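Local coordinates for response regulator receiver protein (Desulfuromonas acetoxidans, PDB 2ZAY), which probably takes part in signalling as the receiver domain of a longer response regulator, a family typically controlled by phosphorylation, at residues P53-T58 with R124-L129; S26-S29 with D34-Q37; P84-S89 with A120-V125. All blocks are in the same frame, centred on the assembly; numbering follows the deposited sequence.

Contact 1: residues P53-T58 with R124-L129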
loop_
_atom_site.group_PDB
_atom_site.type_symbol
_atom_site.label_atom_id
_atom_site.label_comp_id
_atom_site.label_asym_id
_atom_site.label_seq_id
_atom_site.Cartn_x
_atom_site.Cartn_y
_atom_site.Cartn_z
ATOM N N PRO A 53 -7.344 -1.319 -8.014
ATOM C CA PRO A 53 -6.418 -2.335 -7.500
ATOM C C PRO A 53 -7.126 -3.202 -6.455
ATOM O O PRO A 53 -8.054 -2.734 -5.793
ATOM C CB PRO A 53 -5.301 -1.499 -6.882
ATOM C CG PRO A 53 -6.032 -0.249 -6.426
ATOM C CD PRO A 53 -6.915 0.035 -7.622
ATOM N N HIS A 54 -6.698 -4.455 -6.312
ATOM C CA HIS A 54 -7.305 -5.342 -5.318
ATOM C C HIS A 54 -6.793 -4.982 -3.930
ATOM O O HIS A 54 -7.445 -5.244 -2.918
ATOM C CB HIS A 54 -6.962 -6.808 -5.599
ATOM C CG HIS A 54 -7.587 -7.354 -6.843
ATOM N ND1 HIS A 54 -6.948 -7.337 -8.065
ATOM C CD2 HIS A 54 -8.795 -7.928 -7.058
ATOM C CE1 HIS A 54 -7.735 -7.879 -8.978
ATOM N NE2 HIS A 54 -8.862 -8.246 -8.393
ATOM N N LEU A 55 -5.605 -4.392 -3.889
ATOM C CA LEU A 55 -5.000 -4.003 -2.623
ATOM C C LEU A 55 -4.044 -2.844 -2.868
ATOM O O LEU A 55 -3.439 -2.744 -3.932
ATOM C CB LEU A 55 -4.265 -5.198 -2.005
ATOM C CG LEU A 55 -3.646 -4.954 -0.628
ATOM C CD1 LEU A 55 -3.626 -6.249 0.171
ATOM C CD2 LEU A 55 -2.252 -4.400 -0.803
ATOM N N ILE A 56 -3.911 -1.972 -1.874
ATOM C CA ILE A 56 -3.051 -0.804 -2.002
ATOM C C ILE A 56 -1.994 -0.805 -0.918
ATOM O O ILE A 56 -2.273 -1.126 0.239
ATOM C CB ILE A 56 -3.894 0.497 -1.912
ATOM C CG1 ILE A 56 -4.882 0.541 -3.085
ATOM C CG2 ILE A 56 -2.984 1.726 -1.904
ATOM C CD1 ILE A 56 -5.922 1.632 -2.977
ATOM N N ILE A 57 -0.767 -0.474 -1.303
ATOM C CA ILE A 57 0.339 -0.417 -0.354
ATOM C C ILE A 57 0.860 1.014 -0.436
ATOM O O ILE A 57 1.239 1.478 -1.512
ATOM C CB ILE A 57 1.477 -1.372 -0.761
ATOM C CG1 ILE A 57 0.976 -2.816 -0.781
ATOM C CG2 ILE A 57 2.648 -1.219 0.197
ATOM C CD1 ILE A 57 1.983 -3.799 -1.387
ATOM N N THR A 58 0.878 1.722 0.684
ATOM C CA THR A 58 1.357 3.095 0.647
ATOM C C THR A 58 2.353 3.425 1.738
ATOM O O THR A 58 2.289 2.887 2.842
ATOM C CB THR A 58 0.194 4.106 0.764
ATOM O OG1 THR A 58 0.721 5.434 0.695
ATOM C CG2 THR A 58 -0.547 3.939 2.098
ATOM N N ARG A 124 -1.722 -13.026 2.447
ATOM C CA ARG A 124 -2.568 -13.315 3.595
ATOM C C ARG A 124 -3.829 -12.457 3.574
ATOM O O ARG A 124 -4.926 -12.950 3.825
ATOM C CB ARG A 124 -1.817 -13.081 4.906
ATOM C CG ARG A 124 -2.530 -13.712 6.091
ATOM C CD ARG A 124 -2.530 -15.237 5.966
ATOM N NE ARG A 124 -3.494 -15.881 6.855
ATOM C CZ ARG A 124 -4.808 -15.889 6.653
ATOM N NH1 ARG A 124 -5.319 -15.286 5.586
ATOM N NH2 ARG A 124 -5.613 -16.504 7.511
ATOM N N VAL A 125 -3.659 -11.175 3.271
ATOM C CA VAL A 125 -4.771 -10.240 3.217
ATOM C C VAL A 125 -5.715 -10.584 2.073
ATOM O O VAL A 125 -6.935 -10.531 2.229
ATOM C CB VAL A 125 -4.266 -8.792 3.035
ATOM C CG1 VAL A 125 -5.432 -7.865 2.709
ATOM C CG2 VAL A 125 -3.583 -8.330 4.304
ATOM N N LEU A 126 -5.147 -10.929 0.924
ATOM C CA LEU A 126 -5.961 -11.277 -0.231
ATOM C C LEU A 126 -6.760 -12.548 0.058
ATOM O O LEU A 126 -7.927 -12.641 -0.298
ATOM C CB LEU A 126 -5.079 -11.481 -1.467
ATOM C CG LEU A 126 -4.317 -10.257 -1.998
ATOM C CD1 LEU A 126 -3.516 -10.651 -3.250
ATOM C CD2 LEU A 126 -5.302 -9.134 -2.332
ATOM N N LYS A 127 -6.138 -13.524 0.717
ATOM C CA LYS A 127 -6.838 -14.765 1.026
ATOM C C LYS A 127 -7.999 -14.508 1.972
ATOM O O LYS A 127 -9.067 -15.097 1.828
ATOM C CB LYS A 127 -5.892 -15.790 1.661
ATOM C CG LYS A 127 -4.711 -16.187 0.800
ATOM C CD LYS A 127 -4.049 -17.457 1.328
ATOM C CE LYS A 127 -2.527 -17.366 1.275
ATOM N NZ LYS A 127 -1.962 -16.534 2.384
ATOM N N LEU A 128 -7.783 -13.626 2.942
ATOM C CA LEU A 128 -8.803 -13.282 3.926
ATOM C C LEU A 128 -9.986 -12.495 3.368
ATOM O O LEU A 128 -11.137 -12.766 3.716
ATOM C CB LEU A 128 -8.189 -12.458 5.061
ATOM C CG LEU A 128 -7.203 -13.132 6.016
ATOM C CD1 LEU A 128 -6.600 -12.086 6.943
ATOM C CD2 LEU A 128 -7.918 -14.218 6.820
ATOM N N LEU A 129 -9.700 -11.517 2.514
ATOM C CA LEU A 129 -10.746 -10.664 1.958
ATOM C C LEU A 129 -11.407 -11.115 0.660
ATOM O O LEU A 129 -12.553 -10.760 0.400
ATOM C CB LEU A 129 -10.216 -9.233 1.785
ATOM C CG LEU A 129 -9.999 -8.399 3.054
ATOM C CD1 LEU A 129 -11.295 -8.307 3.844
ATOM C CD2 LEU A 129 -8.919 -9.029 3.915
#

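Contact 2: residues S26-S29 with D34-Q37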
loop_
_atom_site.group_PDB
_atom_site.type_symbol
_atom_site.label_atom_id
_atom_site.label_comp_id
_atom_site.label_asym_id
_atom_site.label_seq_id
_atom_site.Cartn_x
_atom_site.Cartn_y
_atom_site.Cartn_z
ATOM N N SER A 26 10.201 -6.087 -8.233
ATOM C CA SER A 26 10.524 -7.073 -9.261
ATOM C C SER A 26 10.176 -8.479 -8.794
ATOM O O SER A 26 9.667 -9.287 -9.569
ATOM C CB SER A 26 12.013 -7.003 -9.618
ATOM O OG SER A 26 12.337 -5.751 -10.203
ATOM N N ALA A 27 10.443 -8.766 -7.524
ATOM C CA ALA A 27 10.166 -10.083 -6.958
ATOM C C ALA A 27 8.673 -10.397 -6.919
ATOM O O ALA A 27 8.274 -11.554 -7.047
ATOM C CB ALA A 27 10.759 -10.180 -5.547
ATOM N N LEU A 28 7.852 -9.366 -6.734
ATOM C CA LEU A 28 6.402 -9.540 -6.678
ATOM C C LEU A 28 5.815 -9.832 -8.050
ATOM O O LEU A 28 4.860 -10.598 -8.178
ATOM C CB LEU A 28 5.738 -8.288 -6.098
ATOM C CG LEU A 28 5.944 -8.038 -4.603
ATOM C CD1 LEU A 28 5.264 -6.732 -4.207
ATOM C CD2 LEU A 28 5.365 -9.201 -3.800
ATOM N N SER A 29 6.384 -9.210 -9.079
ATOM C CA SER A 29 5.908 -9.418 -10.440
ATOM C C SER A 29 6.038 -10.900 -10.709
ATOM O O SER A 29 5.117 -11.546 -11.205
ATOM C CB SER A 29 6.768 -8.635 -11.438
ATOM O OG SER A 29 6.874 -7.272 -11.061
ATOM N N ASP A 34 0.385 -7.824 -10.451
ATOM C CA ASP A 34 0.442 -6.784 -11.472
ATOM C C ASP A 34 0.635 -5.492 -10.677
ATOM O O ASP A 34 -0.322 -4.958 -10.119
ATOM C CB ASP A 34 -0.879 -6.734 -12.242
ATOM C CG ASP A 34 -0.829 -5.793 -13.430
ATOM O OD1 ASP A 34 0.151 -5.023 -13.555
ATOM O OD2 ASP A 34 -1.780 -5.823 -14.238
ATOM N N ILE A 35 1.870 -5.001 -10.623
ATOM C CA ILE A 35 2.177 -3.803 -9.847
ATOM C C ILE A 35 1.968 -2.462 -10.548
ATOM O O ILE A 35 2.537 -2.185 -11.605
ATOM C CB ILE A 35 3.629 -3.840 -9.324
ATOM C CG1 ILE A 35 3.872 -5.133 -8.546
ATOM C CG2 ILE A 35 3.895 -2.631 -8.445
ATOM C CD1 ILE A 35 2.978 -5.312 -7.330
ATOM N N ILE A 36 1.141 -1.631 -9.927
ATOM C CA ILE A 36 0.838 -0.301 -10.426
ATOM C C ILE A 36 1.623 0.618 -9.496
ATOM O O ILE A 36 1.368 0.650 -8.293
ATOM C CB ILE A 36 -0.685 -0.020 -10.321
ATOM C CG1 ILE A 36 -1.447 -1.005 -11.222
ATOM C CG2 ILE A 36 -0.985 1.427 -10.706
ATOM C CD1 ILE A 36 -2.952 -1.012 -11.002
ATOM N N GLN A 37 2.583 1.356 -10.049
ATOM C CA GLN A 37 3.431 2.234 -9.239
ATOM C C GLN A 37 3.111 3.720 -9.295
ATOM O O GLN A 37 3.068 4.306 -10.369
ATOM C CB GLN A 37 4.895 2.058 -9.641
ATOM C CG GLN A 37 5.412 0.642 -9.561
ATOM C CD GLN A 37 6.893 0.564 -9.867
ATOM O OE1 GLN A 37 7.699 1.250 -9.242
ATOM N NE2 GLN A 37 7.260 -0.274 -10.830
#

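Contact 3: residues P84-S89 with A120-V125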
loop_
_atom_site.group_PDB
_atom_site.type_symbol
_atom_site.label_atom_id
_atom_site.label_comp_id
_atom_site.label_asym_id
_atom_site.label_seq_id
_atom_site.Cartn_x
_atom_site.Cartn_y
_atom_site.Cartn_z
ATOM N N PRO A 84 -8.505 -2.901 0.560
ATOM C CA PRO A 84 -7.603 -2.935 1.719
ATOM C C PRO A 84 -6.328 -2.136 1.483
ATOM O O PRO A 84 -5.809 -2.093 0.367
ATOM C CB PRO A 84 -7.334 -4.428 1.913
ATOM C CG PRO A 84 -7.448 -4.983 0.510
ATOM C CD PRO A 84 -8.662 -4.245 -0.029
ATOM N N VAL A 85 -5.829 -1.504 2.540
ATOM C CA VAL A 85 -4.615 -0.693 2.428
ATOM C C VAL A 85 -3.574 -1.118 3.457
ATOM O O VAL A 85 -3.864 -1.206 4.654
ATOM C CB VAL A 85 -4.931 0.819 2.626
ATOM C CG1 VAL A 85 -3.683 1.661 2.320
ATOM C CG2 VAL A 85 -6.086 1.240 1.709
ATOM N N ILE A 86 -2.364 -1.397 2.979
ATOM C CA ILE A 86 -1.254 -1.790 3.846
ATOM C C ILE A 86 -0.317 -0.595 3.959
ATOM O O ILE A 86 -0.009 0.045 2.953
ATOM C CB ILE A 86 -0.436 -2.966 3.246
ATOM C CG1 ILE A 86 -1.252 -4.265 3.291
ATOM C CG2 ILE A 86 0.885 -3.138 4.026
ATOM C CD1 ILE A 86 -0.510 -5.446 2.697
ATOM N N ALA A 87 0.123 -0.281 5.174
ATOM C CA ALA A 87 1.047 0.827 5.363
ATOM C C ALA A 87 2.481 0.327 5.449
ATOM O O ALA A 87 2.759 -0.698 6.068
ATOM C CB ALA A 87 0.699 1.609 6.634
ATOM N N LEU A 88 3.380 1.068 4.813
ATOM C CA LEU A 88 4.803 0.768 4.812
ATOM C C LEU A 88 5.448 1.974 5.489
ATOM O O LEU A 88 5.207 3.108 5.095
ATOM C CB LEU A 88 5.306 0.638 3.373
ATOM C CG LEU A 88 5.745 -0.740 2.877
ATOM C CD1 LEU A 88 4.727 -1.805 3.242
ATOM C CD2 LEU A 88 5.962 -0.667 1.368
ATOM N N SER A 89 6.258 1.751 6.516
ATOM C CA SER A 89 6.860 2.895 7.178
ATOM C C SER A 89 8.313 2.712 7.548
ATOM O O SER A 89 8.722 1.652 8.030
ATOM C CB SER A 89 6.064 3.263 8.431
ATOM O OG SER A 89 6.693 4.331 9.120
ATOM N N ALA A 120 4.179 -12.550 1.311
ATOM C CA ALA A 120 3.324 -13.312 2.218
ATOM C C ALA A 120 2.246 -12.433 2.866
ATOM O O ALA A 120 1.114 -12.873 3.053
ATOM C CB ALA A 120 4.177 -13.969 3.299
ATOM N N ARG A 121 2.608 -11.199 3.211
ATOM C CA ARG A 121 1.678 -10.257 3.849
ATOM C C ARG A 121 0.541 -9.883 2.899
ATOM O O ARG A 121 -0.619 -9.794 3.303
ATOM C CB ARG A 121 2.436 -8.998 4.292
ATOM C CG ARG A 121 3.332 -9.208 5.512
ATOM C CD ARG A 121 2.516 -9.133 6.788
ATOM N NE ARG A 121 3.264 -9.518 7.983
ATOM C CZ ARG A 121 2.730 -9.556 9.199
ATOM N NH1 ARG A 121 1.456 -9.225 9.364
ATOM N NH2 ARG A 121 3.454 -9.939 10.244
ATOM N N ILE A 122 0.885 -9.663 1.637
ATOM C CA ILE A 122 -0.095 -9.336 0.608
ATOM C C ILE A 122 -1.039 -10.522 0.434
ATOM O O ILE A 122 -2.261 -10.371 0.486
ATOM C CB ILE A 122 0.601 -9.044 -0.748
ATOM C CG1 ILE A 122 1.402 -7.743 -0.641
ATOM C CG2 ILE A 122 -0.432 -8.964 -1.877
ATOM C CD1 ILE A 122 2.178 -7.382 -1.901
ATOM N N LYS A 123 -0.467 -11.710 0.254
ATOM C CA LYS A 123 -1.268 -12.914 0.059
ATOM C C LYS A 123 -2.199 -13.218 1.221
ATOM O O LYS A 123 -3.340 -13.615 1.013
ATOM C CB LYS A 123 -0.362 -14.126 -0.188
ATOM C CG LYS A 123 0.305 -14.129 -1.553
ATOM C CD LYS A 123 1.321 -15.261 -1.660
ATOM C CE LYS A 123 1.950 -15.302 -3.046
ATOM N NZ LYS A 123 2.930 -16.417 -3.167
ATOM N N ARG A 124 -1.722 -13.026 2.447
ATOM C CA ARG A 124 -2.568 -13.315 3.595
ATOM C C ARG A 124 -3.829 -12.457 3.574
ATOM O O ARG A 124 -4.926 -12.950 3.825
ATOM C CB ARG A 124 -1.817 -13.081 4.906
ATOM C CG ARG A 124 -2.530 -13.712 6.091
ATOM C CD ARG A 124 -2.530 -15.237 5.966
ATOM N NE ARG A 124 -3.494 -15.881 6.855
ATOM C CZ ARG A 124 -4.808 -15.889 6.653
ATOM N NH1 ARG A 124 -5.319 -15.286 5.586
ATOM N NH2 ARG A 124 -5.613 -16.504 7.511
ATOM N N VAL A 125 -3.659 -11.175 3.271
ATOM C CA VAL A 125 -4.771 -10.240 3.217
ATOM C C VAL A 125 -5.715 -10.584 2.073
ATOM O O VAL A 125 -6.935 -10.531 2.229
ATOM C CB VAL A 125 -4.266 -8.792 3.035
ATOM C CG1 VAL A 125 -5.432 -7.865 2.709
ATOM C CG2 VAL A 125 -3.583 -8.330 4.304
#

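Contact 1: residues P53-T58 with R124-L129
Leu-55, at the start of strand 55-59, meets Val-125 and Leu-126 on the last turns of helix 115-129. Its methyl CD1 lies 3.5 Å from Val-125 CG1 and rests against the CB of that valine as well, the two side chains standing roughly perpendicular to one another. Lower down the same leucine, CB is met by the branch CD2 of Leu-126, at 4.1 Å. One residue earlier, His-54 adds the side of its CB, 4.3 Å from that same Leu-126 CD2.

Leu-55 reaches the helix because its CG stands anti to the backbone N (chi1 -177°), which extends the branch away from the strand. A leucine suits this place: it is long enough to bridge a sheet and a helix, and its CD1 branch reaches Val-125 and, with CB, also borders Leu-126. Beta-branched Val-125 presents a compact surface where the helix comes near.

Farther out, His-54 ND1 is hydrogen-bonded to the backbone N of Arg-10, and its ring makes edge-to-face contacts with Trp-9 and Tyr-130. The hydroxyl of Tyr-130 also bonds to His-54 O, tying the residue just after the helix to the residue just before the strand. Ile-86 of the next strand lies beside Leu-55. This buried layer, a C-terminal helix laid over parallel strands, belongs to the three-layer alpha/beta/alpha sandwich of the CheY-like fold.

Contact 2: residues S26-S29 with D34-Q37
Leu-28 of helix 22-31 and Ile-35 of strand 33-38 form a small apolar helix-on-sheet contact, made partly buried by its place at an outermost strand of the sheet. The pair meets through single methyl groups: Leu-28 CD1 comes to 4.1 Å from Ile-35 CD1. One side chain lies nearly perpendicular to the other, and each offers its far end to its partner.

In Ile-35 both torsions matter. CG1 lies anti to the carbonyl carbon (chi1 -54°), and a second torsion of the same sign and similar size (chi2 -61°) folds the ethyl arm instead of extending it. Isoleucine fits a strand facing a helix, since its beta branch favours extended backbone while the arm still meets the helix.

Ser-29 borders the contact on its exposed side. Its OG is 4.5 Å from Ile-35 CG1, a loose approach, and the hydroxyl is hydrogen-bonded to the carbonyl of Ile-25 one turn back. Serine is thus at ease at this margin, its polar group served by its own helix.

Beyond the pair, Ile-35 also rests on Ile-25 and Ile-11, and Leu-28 reaches Leu-118, Ser-119 and Ile-122 of helix 115-129, filling the seam between two helices on one face. Strand 9-14, helix 22-31 and strand 33-38 together make the classic beta-alpha-beta crossover with which a receiver domain begins.

Contact 3: residues P84-S89 with A120-V125
Ile-86 approaches Ile-122 and Arg-121 with its ethyl arm fully extended (chi2 179°), which carries CD1 out from the strand to the helix backbone. There the methyl settles against the main chain as much as against side chains: CD1 is 4.4 Å from Ile-122 CA and as far from Arg-121 O. Its nearest side-chain neighbour, Ile-122 CG1, is 4.5 Å away, so the fit is easy rather than tight. Isoleucine suits a buried interior strand, being beta-branched and wholly apolar.

Two residues earlier, just ahead of the strand, Pro-84 sets the flank of its ring against Val-125 CG1, which stands 4.0 Å from Pro-84 CB and almost as close to CG; the two side chains lie alongside one another, pointing opposite ways. Here strand 85-89, an interior member of the parallel five-stranded sheet of the receiver fold, is roofed by helix 115-129, the last helix of the domain.

Arg-121 marks the solvent border. Its CB starts toward the strand, but the bend at the next bond (chi2 -82°) leads the chain away, and NH1 forms a salt bridge with Asp-107. The arginine side chain therefore only skirts the margin: its backbone O faces Ile-86 CD1, its chain touches Ile-109, and its charge is met by the aspartate. Ile-122 also touches Ile-57 and Phe-33, and Ile-109 borders Ile-86 as well.

In the fold
Contacts 1 and 3 are two parts of one interface: helix 115-129 lies over neighbouring strands 55-59 and 85-89, the centres of the two contacts are about 6 Å apart, and Val-125 serves both. The strands are probably hydrogen-bonded, with Ile-56 O 2.8 Å from Ile-86 N. Contact 2 lies farther across the sheet, at its edge, its centre about 13 Å from that of contact 1 and about 14 Å from that of contact 3. It joins the same apolar layer where Leu-28 CD1 meets Ile-122 CD1 at 3.9 Å. In receiver domains the phosphorylation pocket typically lies at the C-terminal ends of the parallel strands, near which Thr-58 and Ser-89 end their segments.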